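Local coordinates for protein pyrroline carboxylate reductase (Plasmodium falciparum, PDB 2RCY) that binds NADP and probably acts as a pyrroline-5-carboxylate reductase, reducing pyrroline-5-carboxylate to proline, at residues I5-M10 with C59-C64; V110-N115 with G123-C128. All blocks are in the same frame, centred on the assembly; numbering follows the deposited sequence.

Contact 1: I5-M10 with C59-C64; sequences IKLGFM and CDIIVC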
loop_
_atom_site.group_PDB
_atom_site.type_symbol
_atom_site.label_atom_id
_atom_site.label_comp_id
_atom_site.label_asym_id
_atom_site.label_seq_id
_atom_site.Cartn_x
_atom_site.Cartn_y
_atom_site.Cartn_z
ATOM N N ILE A 5 -58.835 3.353 2.579
ATOM C CA ILE A 5 -57.963 4.220 1.780
ATOM C C ILE A 5 -57.266 3.451 0.661
ATOM O O ILE A 5 -56.912 2.281 0.818
ATOM C CB ILE A 5 -56.914 4.988 2.630
ATOM C CG1 ILE A 5 -56.022 4.023 3.415
ATOM C CG2 ILE A 5 -57.599 5.996 3.552
ATOM C CD1 ILE A 5 -54.555 4.383 3.375
ATOM N N LYS A 6 -57.083 4.123 -0.471
ATOM C CA LYS A 6 -56.503 3.502 -1.653
ATOM C C LYS A 6 -55.027 3.866 -1.780
ATOM O O LYS A 6 -54.667 5.046 -1.815
ATOM C CB LYS A 6 -57.285 3.907 -2.905
ATOM C CG LYS A 6 -58.783 3.654 -2.798
ATOM C CD LYS A 6 -59.555 4.399 -3.872
ATOM C CE LYS A 6 -61.034 4.495 -3.528
ATOM N NZ LYS A 6 -61.283 5.402 -2.368
ATOM N N LEU A 7 -54.183 2.838 -1.830
ATOM C CA LEU A 7 -52.739 3.013 -1.922
ATOM C C LEU A 7 -52.279 2.779 -3.357
ATOM O O LEU A 7 -52.641 1.776 -3.977
ATOM C CB LEU A 7 -52.025 2.042 -0.974
ATOM C CG LEU A 7 -50.922 2.556 -0.041
ATOM C CD1 LEU A 7 -50.204 1.386 0.618
ATOM C CD2 LEU A 7 -49.922 3.447 -0.754
ATOM N N GLY A 8 -51.483 3.709 -3.878
ATOM C CA GLY A 8 -50.987 3.622 -5.249
ATOM C C GLY A 8 -49.475 3.642 -5.342
ATOM O O GLY A 8 -48.820 4.495 -4.744
ATOM N N PHE A 9 -48.927 2.697 -6.101
ATOM C CA PHE A 9 -47.483 2.582 -6.281
ATOM C C PHE A 9 -47.067 2.930 -7.705
ATOM O O PHE A 9 -47.346 2.187 -8.648
ATOM C CB PHE A 9 -47.000 1.175 -5.905
ATOM C CG PHE A 9 -47.020 0.903 -4.429
ATOM C CD1 PHE A 9 -48.144 0.354 -3.823
ATOM C CD2 PHE A 9 -45.910 1.197 -3.642
ATOM C CE1 PHE A 9 -48.166 0.104 -2.455
ATOM C CE2 PHE A 9 -45.920 0.952 -2.273
ATOM C CZ PHE A 9 -47.051 0.403 -1.678
HETATM N N MSE A 10 -46.401 4.072 -7.851
HETATM C CA MSE A 10 -45.897 4.509 -9.148
HETATM C C MSE A 10 -44.550 3.843 -9.420
HETATM O O MSE A 10 -43.500 4.346 -9.014
HETATM C CB MSE A 10 -45.798 6.038 -9.209
HETATM C CG MSE A 10 -47.114 6.747 -8.899
HETATM SE SE MSE A 10 -47.158 8.648 -9.332
HETATM C CE MSE A 10 -45.704 9.266 -8.198
ATOM N N CYS A 59 -56.304 7.098 -6.114
ATOM C CA CYS A 59 -55.755 6.749 -4.805
ATOM C C CYS A 59 -55.691 7.931 -3.843
ATOM O O CYS A 59 -55.637 9.087 -4.266
ATOM C CB CYS A 59 -54.372 6.120 -4.963
ATOM S SG CYS A 59 -54.370 4.641 -5.987
ATOM N N ASP A 60 -55.698 7.623 -2.547
ATOM C CA ASP A 60 -55.625 8.633 -1.491
ATOM C C ASP A 60 -54.180 8.885 -1.073
ATOM O O ASP A 60 -53.802 10.015 -0.761
ATOM C CB ASP A 60 -56.452 8.197 -0.277
ATOM C CG ASP A 60 -57.887 7.865 -0.635
ATOM O OD1 ASP A 60 -58.661 8.799 -0.939
ATOM O OD2 ASP A 60 -58.240 6.669 -0.608
ATOM N N ILE A 61 -53.386 7.816 -1.058
ATOM C CA ILE A 61 -51.956 7.900 -0.774
ATOM C C ILE A 61 -51.173 7.375 -1.977
ATOM O O ILE A 61 -51.385 6.245 -2.427
ATOM C CB ILE A 61 -51.575 7.142 0.529
ATOM C CG1 ILE A 61 -52.155 7.866 1.751
ATOM C CG2 ILE A 61 -50.057 7.004 0.659
ATOM C CD1 ILE A 61 -52.036 7.102 3.061
ATOM N N ILE A 62 -50.278 8.213 -2.495
ATOM C CA ILE A 62 -49.495 7.889 -3.686
ATOM C C ILE A 62 -48.025 7.690 -3.320
ATOM O O ILE A 62 -47.427 8.524 -2.637
ATOM C CB ILE A 62 -49.642 8.978 -4.789
ATOM C CG1 ILE A 62 -51.111 9.164 -5.195
ATOM C CG2 ILE A 62 -48.830 8.621 -6.023
ATOM C CD1 ILE A 62 -51.847 10.260 -4.433
ATOM N N VAL A 63 -47.458 6.574 -3.772
ATOM C CA VAL A 63 -46.056 6.250 -3.519
ATOM C C VAL A 63 -45.239 6.391 -4.801
ATOM O O VAL A 63 -45.528 5.742 -5.809
ATOM C CB VAL A 63 -45.880 4.821 -2.936
ATOM C CG1 VAL A 63 -44.417 4.545 -2.603
ATOM C CG2 VAL A 63 -46.736 4.635 -1.699
ATOM N N CYS A 64 -44.225 7.253 -4.752
ATOM C CA CYS A 64 -43.303 7.437 -5.867
ATOM C C CYS A 64 -42.154 6.441 -5.751
ATOM O O CYS A 64 -41.215 6.647 -4.980
ATOM C CB CYS A 64 -42.778 8.875 -5.901
ATOM S SG CYS A 64 -41.878 9.304 -7.407
#
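The carbonyl oxygen of K6 is gripped by two backbone amides of the other segment. I61 N reaches K6 O at 3.1 Å and almost straight, 176° at the hydrogen. D60 N approaches K6 O at 2.9 Å on a more bent path. The carboxylate of D60 turns back to the same residue: D60 OD2 accepts from K6 N at 2.8 Å, through the lone pair facing away from its other oxygen. D60 CG stands beside its own backbone N (chi1 -54°), 3.8 Å from K6 N. K6 NZ makes a long salt bridge to D60 OD2, 3.7 Å, which would favour a charged carboxylate. Beyond this start the segments pair as parallel strands, through G8 N to I61 O, V63 N to G8 O and M10 N to V63 O.

The side chains divide between two faces. On one lie L7, F9, I61 and V63. L7 CD2 meets V63 CG2 at 3.5 Å, and V63 CG2 also sits over the F9 ring in a CH-pi contact. Helix 14-26 covers L7 and F9. On the other face G8 has no side chain, and C59 SG lies 3.6 Å from G8 CA. Farther along, selenomethionine M10 lays SE on I62 CG2 at 3.7 Å. Its chain bends at chi3 (-60°), and CE meets C64 CB. M10 and I62 also touch L55 of helix 52-58. Strands 7-10 and 61-64 are neighbours in the parallel part of a mixed, Rossmann-type sheet. The first leads into a GxGxxG sequence consistent with the Rossmann dinucleotide-binding turn.

Contact 2: V110-N115 with G123-C128; sequences VWVMPN and GSFIYC. With NAP (NADP nicotinamide-adenine-dinucleotide phosphate), chain G.
This beta hairpin joins strands 108-113 and 123-129 beside the nicotinamide of NADP. V110-N115 and G123-C128 run antiparallel. W111 with C128 and M113 with I126 are hydrogen-bonded pairs; V112 with Y127 between them is a non-hydrogen-bonded pair. M113 N to I126 O is short, 2.7 Å, while the return bond from I126 N to M113 O is longer, 3.2 Å. Water 1 also donates to M113 O and to S124 O, bridging the strands where the pairing ends.

On the face of W111, M113, I126 and C128, the side chains of M113 and I126 lie side by side, with I126 CD1 3.6 Å from M113 CB. The M113 chain then bends at chi2 and chi3. SE of selenomethionine M113 lies 3.6 Å from NADP C5N. P114 O also approaches NADP C5N, at 3.3 Å. C128 SG makes an oblique sulfur-aromatic contact with W111, nearest CE3. The indole NE1 bonds to C91 O. Helix 159-167 covers this face.

V112 and Y127 point to the other face, where V112 CG2 meets Y127 CB. V110 CG2 touches Y127 CD1 at 3.5 Å, and helix 135-146 packs on these residues. P114 CB lies obliquely against CD2 and CE2 of the F125 ring.

The second subunit packs L197 on S124 and I126. S124 OG bonds to S166 OG and N115 ND2 to the backbone O of S166. CG of N115 lies between its backbone N and carbonyl carbon (chi1 59°), and N115 OD1 accepts from S124 N at 2.8 Å.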
loop_
_atom_site.group_PDB
_atom_site.type_symbol
_atom_site.label_atom_id
_atom_site.label_comp_id
_atom_site.label_asym_id
_atom_site.label_seq_id
_atom_site.Cartn_x
_atom_site.Cartn_y
_atom_site.Cartn_z
ATOM N N VAL A 110 -44.213 13.641 2.150
ATOM C CA VAL A 110 -43.448 12.902 3.152
ATOM C C VAL A 110 -42.402 12.016 2.460
ATOM O O VAL A 110 -42.716 11.284 1.520
ATOM C CB VAL A 110 -44.377 12.100 4.126
ATOM C CG1 VAL A 110 -45.364 11.225 3.368
ATOM C CG2 VAL A 110 -43.570 11.276 5.117
ATOM N N TRP A 111 -41.157 12.115 2.918
ATOM C CA TRP A 111 -40.049 11.368 2.327
ATOM C C TRP A 111 -39.659 10.176 3.201
ATOM O O TRP A 111 -39.043 10.338 4.255
ATOM C CB TRP A 111 -38.858 12.302 2.074
ATOM C CG TRP A 111 -37.641 11.651 1.463
ATOM C CD1 TRP A 111 -37.609 10.557 0.643
ATOM C CD2 TRP A 111 -36.283 12.085 1.600
ATOM N NE1 TRP A 111 -36.316 10.272 0.280
ATOM C CE2 TRP A 111 -35.482 11.195 0.851
ATOM C CE3 TRP A 111 -35.662 13.134 2.294
ATOM C CZ2 TRP A 111 -34.091 11.324 0.772
ATOM C CZ3 TRP A 111 -34.280 13.261 2.214
ATOM C CH2 TRP A 111 -33.511 12.361 1.459
ATOM N N VAL A 112 -40.032 8.983 2.744
ATOM C CA VAL A 112 -39.786 7.744 3.479
ATOM C C VAL A 112 -38.643 6.960 2.833
ATOM O O VAL A 112 -38.593 6.815 1.610
ATOM C CB VAL A 112 -41.062 6.856 3.535
ATOM C CG1 VAL A 112 -40.832 5.610 4.388
ATOM C CG2 VAL A 112 -42.249 7.648 4.071
HETATM N N MSE A 113 -37.727 6.466 3.661
HETATM C CA MSE A 113 -36.624 5.641 3.183
HETATM C C MSE A 113 -36.744 4.204 3.701
HETATM O O MSE A 113 -36.480 3.942 4.876
HETATM C CB MSE A 113 -35.275 6.265 3.557
HETATM C CG MSE A 113 -34.053 5.566 2.969
HETATM SE SE MSE A 113 -34.163 5.222 1.049
HETATM C CE MSE A 113 -34.557 7.021 0.403
ATOM N N PRO A 114 -37.166 3.275 2.822
ATOM C CA PRO A 114 -37.346 1.866 3.153
ATOM C C PRO A 114 -36.145 0.985 2.801
ATOM O O PRO A 114 -35.141 1.476 2.280
ATOM C CB PRO A 114 -38.535 1.477 2.276
ATOM C CG PRO A 114 -38.399 2.352 1.050
ATOM C CD PRO A 114 -37.544 3.545 1.421
ATOM N N ASN A 115 -36.257 -0.306 3.107
ATOM C CA ASN A 115 -35.345 -1.320 2.577
ATOM C C ASN A 115 -36.094 -2.597 2.180
ATOM O O ASN A 115 -37.234 -2.798 2.599
ATOM C CB ASN A 115 -34.175 -1.601 3.537
ATOM C CG ASN A 115 -34.622 -2.087 4.909
ATOM O OD1 ASN A 115 -35.760 -2.515 5.099
ATOM N ND2 ASN A 115 -33.712 -2.031 5.872
ATOM N N GLY A 123 -38.780 -4.776 7.538
ATOM C CA GLY A 123 -38.166 -3.585 6.965
ATOM C C GLY A 123 -37.749 -2.550 7.988
ATOM O O GLY A 123 -38.302 -2.486 9.087
ATOM N N SER A 124 -36.755 -1.745 7.625
ATOM C CA SER A 124 -36.354 -0.602 8.430
ATOM C C SER A 124 -36.676 0.675 7.666
ATOM O O SER A 124 -36.332 0.811 6.490
ATOM C CB SER A 124 -34.867 -0.668 8.774
ATOM O OG SER A 124 -34.505 0.381 9.653
ATOM N N PHE A 125 -37.348 1.601 8.340
ATOM C CA PHE A 125 -37.803 2.829 7.704
ATOM C C PHE A 125 -37.400 4.063 8.500
ATOM O O PHE A 125 -37.396 4.049 9.734
ATOM C CB PHE A 125 -39.326 2.826 7.528
ATOM C CG PHE A 125 -39.882 1.559 6.934
ATOM C CD1 PHE A 125 -40.304 0.516 7.755
ATOM C CD2 PHE A 125 -40.013 1.420 5.556
ATOM C CE1 PHE A 125 -40.827 -0.656 7.211
ATOM C CE2 PHE A 125 -40.538 0.252 5.002
ATOM C CZ PHE A 125 -40.948 -0.786 5.833
ATOM N N ILE A 126 -37.050 5.120 7.775
ATOM C CA ILE A 126 -36.891 6.461 8.343
ATOM C C ILE A 126 -37.655 7.458 7.481
ATOM O O ILE A 126 -37.716 7.306 6.258
ATOM C CB ILE A 126 -35.400 6.908 8.483
ATOM C CG1 ILE A 126 -34.624 6.779 7.154
ATOM C CG2 ILE A 126 -34.725 6.200 9.662
ATOM C CD1 ILE A 126 -34.035 5.402 6.848
ATOM N N TYR A 127 -38.251 8.466 8.113
ATOM C CA TYR A 127 -39.018 9.461 7.364
ATOM C C TYR A 127 -38.977 10.873 7.929
ATOM O O TYR A 127 -38.712 11.086 9.116
ATOM C CB TYR A 127 -40.473 9.003 7.156
ATOM C CG TYR A 127 -41.430 9.335 8.286
ATOM C CD1 TYR A 127 -42.266 10.448 8.212
ATOM C CD2 TYR A 127 -41.509 8.528 9.421
ATOM C CE1 TYR A 127 -43.152 10.754 9.243
ATOM C CE2 TYR A 127 -42.391 8.823 10.456
ATOM C CZ TYR A 127 -43.207 9.938 10.361
ATOM O OH TYR A 127 -44.081 10.235 11.385
ATOM N N CYS A 128 -39.233 11.830 7.043
ATOM C CA CYS A 128 -39.422 13.226 7.397
ATOM C C CYS A 128 -40.535 13.769 6.505
ATOM O O CYS A 128 -40.831 13.194 5.453
ATOM C CB CYS A 128 -38.127 14.016 7.192
ATOM S SG CYS A 128 -37.478 13.964 5.509
HETATM P PA NAP G . -35.878 -0.305 -10.400
HETATM O O1A NAP G . -35.864 -1.764 -10.017
HETATM O O2A NAP G . -35.232 0.125 -11.696
HETATM O O5B NAP G . -37.404 0.206 -10.351
HETATM C C5B NAP G . -37.912 1.216 -11.219
HETATM C C4B NAP G . -39.249 0.734 -11.766
HETATM O O4B NAP G . -40.042 1.834 -12.217
HETATM C C3B NAP G . -39.062 -0.204 -12.950
HETATM O O3B NAP G . -39.623 -1.482 -12.635
HETATM C C2B NAP G . -39.803 0.441 -14.107
HETATM O O2B NAP G . -40.591 -0.505 -14.828
HETATM C C1B NAP G . -40.686 1.492 -13.448
HETATM N N9A NAP G . -40.876 2.715 -14.274
HETATM C C8A NAP G . -40.052 3.194 -15.220
HETATM N N7A NAP G . -40.579 4.326 -15.739
HETATM C C5A NAP G . -41.744 4.558 -15.104
HETATM C C6A NAP G . -42.711 5.553 -15.205
HETATM N N6A NAP G . -42.568 6.566 -16.093
HETATM N N1A NAP G . -43.800 5.502 -14.403
HETATM C C2A NAP G . -43.958 4.506 -13.516
HETATM N N3A NAP G . -43.040 3.534 -13.401
HETATM C C4A NAP G . -41.925 3.539 -14.181
HETATM O O3 NAP G . -35.220 0.551 -9.207
HETATM P PN NAP G . -35.545 0.241 -7.661
HETATM O O1N NAP G . -34.340 -0.443 -7.064
HETATM O O2N NAP G . -36.908 -0.400 -7.553
HETATM O O5D NAP G . -35.610 1.708 -7.009
HETATM C C5D NAP G . -36.712 2.587 -7.211
HETATM C C4D NAP G . -36.635 3.713 -6.185
HETATM O O4D NAP G . -36.646 3.175 -4.861
HETATM C C3D NAP G . -35.360 4.535 -6.324
HETATM O O3D NAP G . -35.714 5.919 -6.369
HETATM C C2D NAP G . -34.542 4.230 -5.081
HETATM O O2D NAP G . -33.869 5.386 -4.574
HETATM C C1D NAP G . -35.578 3.734 -4.086
HETATM N N1N NAP G . -35.043 2.753 -3.134
HETATM C C2N NAP G . -34.615 1.549 -3.555
HETATM C C3N NAP G . -34.117 0.617 -2.646
HETATM C C7N NAP G . -33.651 -0.727 -3.123
HETATM O O7N NAP G . -33.644 -1.022 -4.421
HETATM N N7N NAP G . -33.285 -1.590 -2.287
HETATM C C4N NAP G . -34.063 0.943 -1.291
HETATM C C5N NAP G . -34.510 2.193 -0.880
HETATM C C6N NAP G . -35.000 3.084 -1.832
HETATM P P2B NAP G . -39.963 -1.449 -15.978
HETATM O O1X NAP G . -41.178 -1.956 -16.722
HETATM O O2X NAP G . -39.071 -0.537 -16.789
HETATM O O3X NAP G . -39.225 -2.525 -15.217
HETATM O O HOH W 1 -34.348 2.277 5.035
#

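How the contacts relate
Both contacts belong to one mixed sheet and are largely buried, with centres about 16 Å apart; they do not touch. Strand 86-89 separates them, pairing with 61-64 on one side and with 108-113 on the other. Contact 1 joins parallel strands far apart in sequence. Contact 2 is a local hairpin that brings in the antiparallel strand. The loop end of contact 1 carries a charged pair, K6 and D60, in partly exposed positions; contact 2 is buried throughout, and polar atoms at its N115 end bond to S124 N and to the side chain and backbone of S166. Contact 1 has no neighbouring subunit against it, whereas contact 2 meets a second subunit and touches the nicotinamide directly.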